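Local atomic coordinates of A-type flavoprotein (Giardia intestinalis, PDB entry 2Q9U), a protein that probably scavenges oxygen in a human parasite, passing electrons from flavin mononucleotide to a mu-oxo-diiron centre. Residues M83-K95 and Q113-A125. Sequence-based numbering, arbitrary orientation.
With FEO (mu-oxo-diiron), chain G.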
loop_
_atom_site.group_PDB
_atom_site.type_symbol
_atom_site.label_atom_id
_atom_site.label_comp_id
_atom_site.label_asym_id
_atom_site.label_seq_id
_atom_site.Cartn_x
_atom_site.Cartn_y
_atom_site.Cartn_z
ATOM N N MET A 83 -8.884 -28.559 22.137
ATOM C CA MET A 83 -8.588 -27.138 21.928
ATOM C C MET A 83 -7.410 -26.692 22.783
ATOM O O MET A 83 -7.466 -26.757 23.997
ATOM C CB MET A 83 -9.846 -26.284 22.231
ATOM C CG MET A 83 -11.024 -26.528 21.264
ATOM S SD MET A 83 -10.669 -26.245 19.513
ATOM C CE MET A 83 -10.438 -24.466 19.474
ATOM N N ASN A 84 -6.322 -26.263 22.129
ATOM C CA ASN A 84 -5.083 -25.934 22.816
ATOM C C ASN A 84 -5.054 -24.480 23.236
ATOM O O ASN A 84 -4.204 -24.092 24.037
ATOM C CB ASN A 84 -3.896 -26.175 21.865
ATOM C CG ASN A 84 -3.603 -27.644 21.659
ATOM O OD1 ASN A 84 -3.586 -28.144 20.515
ATOM N ND2 ASN A 84 -3.369 -28.344 22.747
ATOM N N HIS A 85 -5.935 -23.665 22.643
ATOM C CA HIS A 85 -5.773 -22.184 22.656
ATOM C C HIS A 85 -7.102 -21.577 22.172
ATOM O O HIS A 85 -7.735 -22.128 21.277
ATOM C CB HIS A 85 -4.593 -21.864 21.727
ATOM C CG HIS A 85 -4.191 -20.418 21.634
ATOM N ND1 HIS A 85 -4.173 -19.548 22.700
ATOM C CD2 HIS A 85 -3.668 -19.734 20.587
ATOM C CE1 HIS A 85 -3.728 -18.365 22.299
ATOM N NE2 HIS A 85 -3.400 -18.455 21.023
ATOM N N ALA A 86 -7.545 -20.474 22.770
ATOM C CA ALA A 86 -8.869 -19.951 22.477
ATOM C C ALA A 86 -8.847 -18.799 21.460
ATOM O O ALA A 86 -9.904 -18.296 21.071
ATOM C CB ALA A 86 -9.553 -19.489 23.774
ATOM N N GLU A 87 -7.650 -18.374 21.042
ATOM C CA GLU A 87 -7.542 -17.280 20.072
ATOM C C GLU A 87 -8.298 -17.608 18.778
ATOM O O GLU A 87 -8.329 -18.778 18.335
ATOM C CB GLU A 87 -6.072 -16.890 19.803
ATOM C CG GLU A 87 -5.940 -15.483 19.166
ATOM C CD GLU A 87 -4.514 -15.104 18.914
ATOM O OE1 GLU A 87 -3.635 -15.642 19.622
ATOM O OE2 GLU A 87 -4.278 -14.298 17.984
ATOM N N GLY A 88 -8.937 -16.583 18.202
ATOM C CA GLY A 88 -9.806 -16.740 17.023
ATOM C C GLY A 88 -9.230 -17.499 15.837
ATOM O O GLY A 88 -9.950 -18.233 15.158
ATOM N N ASP A 89 -7.940 -17.334 15.576
ATOM C CA ASP A 89 -7.328 -18.023 14.450
ATOM C C ASP A 89 -7.388 -19.554 14.544
ATOM O O ASP A 89 -7.360 -20.220 13.519
ATOM C CB ASP A 89 -5.910 -17.523 14.141
ATOM C CG ASP A 89 -4.964 -17.585 15.341
ATOM O OD1 ASP A 89 -5.397 -17.373 16.488
ATOM O OD2 ASP A 89 -3.760 -17.828 15.128
ATOM N N HIS A 90 -7.487 -20.105 15.750
ATOM C CA HIS A 90 -7.655 -21.561 15.899
ATOM C C HIS A 90 -8.998 -21.957 16.467
ATOM O O HIS A 90 -9.194 -23.121 16.809
ATOM C CB HIS A 90 -6.581 -22.094 16.852
ATOM C CG HIS A 90 -5.237 -21.562 16.522
ATOM N ND1 HIS A 90 -4.548 -21.978 15.411
ATOM C CD2 HIS A 90 -4.502 -20.571 17.081
ATOM C CE1 HIS A 90 -3.430 -21.281 15.304
ATOM N NE2 HIS A 90 -3.374 -20.427 16.312
ATOM N N ALA A 91 -9.909 -21.010 16.623
ATOM C CA ALA A 91 -11.093 -21.310 17.436
ATOM C C ALA A 91 -12.410 -20.727 16.948
ATOM O O ALA A 91 -13.467 -21.247 17.302
ATOM C CB ALA A 91 -10.836 -20.917 18.937
ATOM N N SER A 92 -12.366 -19.651 16.153
ATOM C CA SER A 92 -13.587 -18.874 15.960
ATOM C C SER A 92 -14.671 -19.564 15.126
ATOM O O SER A 92 -15.862 -19.193 15.228
ATOM C CB SER A 92 -13.304 -17.465 15.445
ATOM O OG SER A 92 -12.646 -17.487 14.197
ATOM N N SER A 93 -14.288 -20.580 14.344
ATOM C CA SER A 93 -15.306 -21.420 13.657
ATOM C C SER A 93 -16.235 -22.113 14.662
ATOM O O SER A 93 -17.330 -22.541 14.308
ATOM C CB SER A 93 -14.642 -22.469 12.768
ATOM O OG SER A 93 -14.033 -21.893 11.620
ATOM N N LEU A 94 -15.804 -22.265 15.910
ATOM C CA LEU A 94 -16.659 -22.954 16.872
ATOM C C LEU A 94 -17.915 -22.143 17.238
ATOM O O LEU A 94 -18.943 -22.731 17.592
ATOM C CB LEU A 94 -15.893 -23.349 18.130
ATOM C CG LEU A 94 -14.692 -24.289 17.969
ATOM C CD1 LEU A 94 -14.107 -24.600 19.331
ATOM C CD2 LEU A 94 -15.050 -25.545 17.181
ATOM N N LYS A 95 -17.829 -20.813 17.176
ATOM C CA LYS A 95 -18.993 -19.964 17.515
ATOM C C LYS A 95 -20.274 -20.445 16.828
ATOM O O LYS A 95 -21.284 -20.699 17.484
ATOM C CB LYS A 95 -18.735 -18.489 17.191
ATOM C CG LYS A 95 -19.815 -17.567 17.740
ATOM C CD LYS A 95 -19.464 -16.099 17.557
ATOM C CE LYS A 95 -20.424 -15.219 18.349
ATOM N NZ LYS A 95 -21.867 -15.627 18.213
ATOM N N GLN A 113 -11.368 -23.352 28.492
ATOM C CA GLN A 113 -12.836 -23.392 28.487
ATOM C C GLN A 113 -13.476 -22.036 28.826
ATOM O O GLN A 113 -14.378 -21.588 28.122
ATOM C CB GLN A 113 -13.363 -24.475 29.431
ATOM C CG GLN A 113 -14.911 -24.530 29.512
ATOM C CD GLN A 113 -15.389 -25.167 30.803
ATOM O OE1 GLN A 113 -14.803 -24.947 31.867
ATOM N NE2 GLN A 113 -16.436 -25.992 30.712
ATOM N N GLU A 114 -12.996 -21.392 29.885
ATOM C CA GLU A 114 -13.457 -20.045 30.260
ATOM C C GLU A 114 -13.351 -19.042 29.102
ATOM O O GLU A 114 -14.286 -18.279 28.841
ATOM C CB GLU A 114 -12.667 -19.554 31.477
ATOM C CG GLU A 114 -13.075 -20.325 32.743
ATOM C CD GLU A 114 -12.198 -20.074 33.957
ATOM O OE1 GLU A 114 -11.072 -19.546 33.827
ATOM O OE2 GLU A 114 -12.662 -20.413 35.070
ATOM N N HIS A 115 -12.216 -19.063 28.400
ATOM C CA HIS A 115 -11.983 -18.134 27.297
ATOM C C HIS A 115 -12.839 -18.489 26.071
ATOM O O HIS A 115 -13.413 -17.596 25.446
ATOM C CB HIS A 115 -10.480 -18.020 26.955
ATOM C CG HIS A 115 -9.658 -17.346 28.020
ATOM N ND1 HIS A 115 -8.278 -17.343 28.005
ATOM C CD2 HIS A 115 -10.019 -16.691 29.153
ATOM C CE1 HIS A 115 -7.824 -16.707 29.073
ATOM N NE2 HIS A 115 -8.861 -16.297 29.784
ATOM N N LEU A 116 -12.928 -19.782 25.729
ATOM C CA LEU A 116 -13.793 -20.224 24.632
ATOM C C LEU A 116 -15.258 -19.810 24.851
ATOM O O LEU A 116 -15.944 -19.342 23.934
ATOM C CB LEU A 116 -13.734 -21.765 24.461
ATOM C CG LEU A 116 -12.474 -22.361 23.845
ATOM C CD1 LEU A 116 -12.455 -23.911 24.015
ATOM C CD2 LEU A 116 -12.323 -21.960 22.378
ATOM N N LYS A 117 -15.750 -20.013 26.064
ATOM C CA LYS A 117 -17.134 -19.611 26.358
ATOM C C LYS A 117 -17.355 -18.099 26.256
ATOM O O LYS A 117 -18.374 -17.659 25.713
ATOM C CB LYS A 117 -17.565 -20.117 27.733
ATOM C CG LYS A 117 -17.849 -21.584 27.854
ATOM C CD LYS A 117 -18.086 -21.883 29.345
ATOM C CE LYS A 117 -18.362 -23.340 29.606
ATOM N NZ LYS A 117 -18.681 -23.596 31.064
ATOM N N ILE A 118 -16.407 -17.300 26.737
ATOM C CA ILE A 118 -16.568 -15.828 26.699
ATOM C C ILE A 118 -16.524 -15.313 25.261
ATOM O O ILE A 118 -17.313 -14.441 24.864
ATOM C CB ILE A 118 -15.496 -15.103 27.537
ATOM C CG1 ILE A 118 -15.746 -15.345 29.028
ATOM C CG2 ILE A 118 -15.577 -13.586 27.296
ATOM C CD1 ILE A 118 -14.636 -14.869 29.907
ATOM N N LEU A 119 -15.653 -15.895 24.467
ATOM C CA LEU A 119 -15.481 -15.498 23.098
ATOM C C LEU A 119 -16.584 -15.982 22.166
ATOM O O LEU A 119 -16.892 -15.364 21.222
ATOM C CB LEU A 119 -14.122 -15.921 22.576
ATOM C CG LEU A 119 -12.990 -15.104 23.153
ATOM C CD1 LEU A 119 -11.672 -15.705 22.933
ATOM C CD2 LEU A 119 -13.057 -13.678 22.665
ATOM N N TYR A 120 -17.125 -17.136 22.453
ATOM C CA TYR A 120 -17.720 -17.902 21.363
ATOM C C TYR A 120 -19.072 -18.479 21.767
ATOM O O TYR A 120 -19.854 -18.908 20.919
ATOM C CB TYR A 120 -16.779 -19.026 20.924
ATOM C CG TYR A 120 -15.426 -18.542 20.449
ATOM C CD1 TYR A 120 -15.321 -17.501 19.536
ATOM C CD2 TYR A 120 -14.256 -19.128 20.914
ATOM C CE1 TYR A 120 -14.087 -17.056 19.100
ATOM C CE2 TYR A 120 -13.018 -18.690 20.484
ATOM C CZ TYR A 120 -12.939 -17.653 19.577
ATOM O OH TYR A 120 -11.709 -17.214 19.146
ATOM N N GLY A 121 -19.341 -18.485 23.069
ATOM C CA GLY A 121 -20.611 -18.969 23.582
ATOM C C GLY A 121 -20.553 -20.439 23.946
ATOM O O GLY A 121 -20.289 -20.784 25.105
ATOM N N MET A 122 -20.778 -21.279 22.936
ATOM C CA MET A 122 -20.744 -22.744 23.047
ATOM C C MET A 122 -21.595 -23.206 24.226
ATOM O O MET A 122 -21.193 -24.077 25.001
ATOM C CB MET A 122 -19.293 -23.263 23.162
ATOM C CG MET A 122 -18.425 -22.873 21.923
ATOM S SD MET A 122 -16.695 -23.375 22.094
ATOM C CE MET A 122 -16.856 -25.152 22.235
ATOM N N GLU A 123 -22.775 -22.595 24.341
ATOM C CA GLU A 123 -23.634 -22.791 25.505
ATOM C C GLU A 123 -24.058 -24.236 25.705
ATOM O O GLU A 123 -24.205 -24.675 26.845
ATOM C CB GLU A 123 -24.866 -21.869 25.442
ATOM C CG GLU A 123 -24.535 -20.371 25.661
ATOM C CD GLU A 123 -24.044 -19.634 24.402
ATOM O OE1 GLU A 123 -23.878 -20.265 23.323
ATOM O OE2 GLU A 123 -23.822 -18.401 24.508
ATOM N N LYS A 124 -24.270 -24.969 24.618
ATOM C CA LYS A 124 -24.716 -26.366 24.722
ATOM C C LYS A 124 -23.599 -27.413 24.551
ATOM O O LYS A 124 -23.880 -28.611 24.469
ATOM C CB LYS A 124 -25.878 -26.653 23.764
ATOM N N ALA A 125 -22.345 -26.964 24.538
ATOM C CA ALA A 125 -21.207 -27.889 24.428
ATOM C C ALA A 125 -21.066 -28.836 25.621
ATOM O O ALA A 125 -21.358 -28.458 26.771
ATOM C CB ALA A 125 -19.903 -27.106 24.220
HETATM FE FE1 FEO G . -2.197 -18.570 16.254
HETATM FE FE2 FEO G . -2.245 -17.242 19.444
HETATM O O FEO G . -3.123 -17.950 17.728
HETATM O O HOH W 1 -21.899 -20.319 20.103
#
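The metal-binding loop of the metallo-beta-lactamase-like domain, residues 83-95, packs its Ala86 and Ala91 against Leu116 and Tyr120 of helix 110-120. Ala86 CB meets His115 CB at 3.6 Å. Leu116 reaches the loop with both methyls. Its CD2 touches the methyls of both Ala86 and Ala91, and its CD1 touches Met83 CB at 4.0 Å. Leu119 CB lies over the centre of one face of the Tyr120 ring, and Ala91 O lies above the other, toward its rim. CB of Ala91 is 3.5 Å from Tyr120 CE2. With CG anti to the carbonyl carbon (chi1 -59°), the ring reaches toward the loop. Tyr120 OH donates to Ala86 O at 2.9 Å, although the hydroxyl position is less certain.

The same loop carries the HxExDH motif of flavodiiron proteins. His85 and Glu87 bind one iron, while Asp89 and His90 bind the other; His152, Asp171 and His230 complete the site. Glu87 OE2 hydrogen-bonds to Tyr267 OH of the second subunit, and Glu87 touches FMN.

Ser92 OG donates to Gly88 O at 3.0 Å, from above the carbonyl plane, and is also hydrogen-bonded to Tyr59 N. Further along, Leu94 CD1 meets Met122 SD at 4.0 Å. One water donates to both Lys95 O and Tyr120 O and accepts from Met122 N.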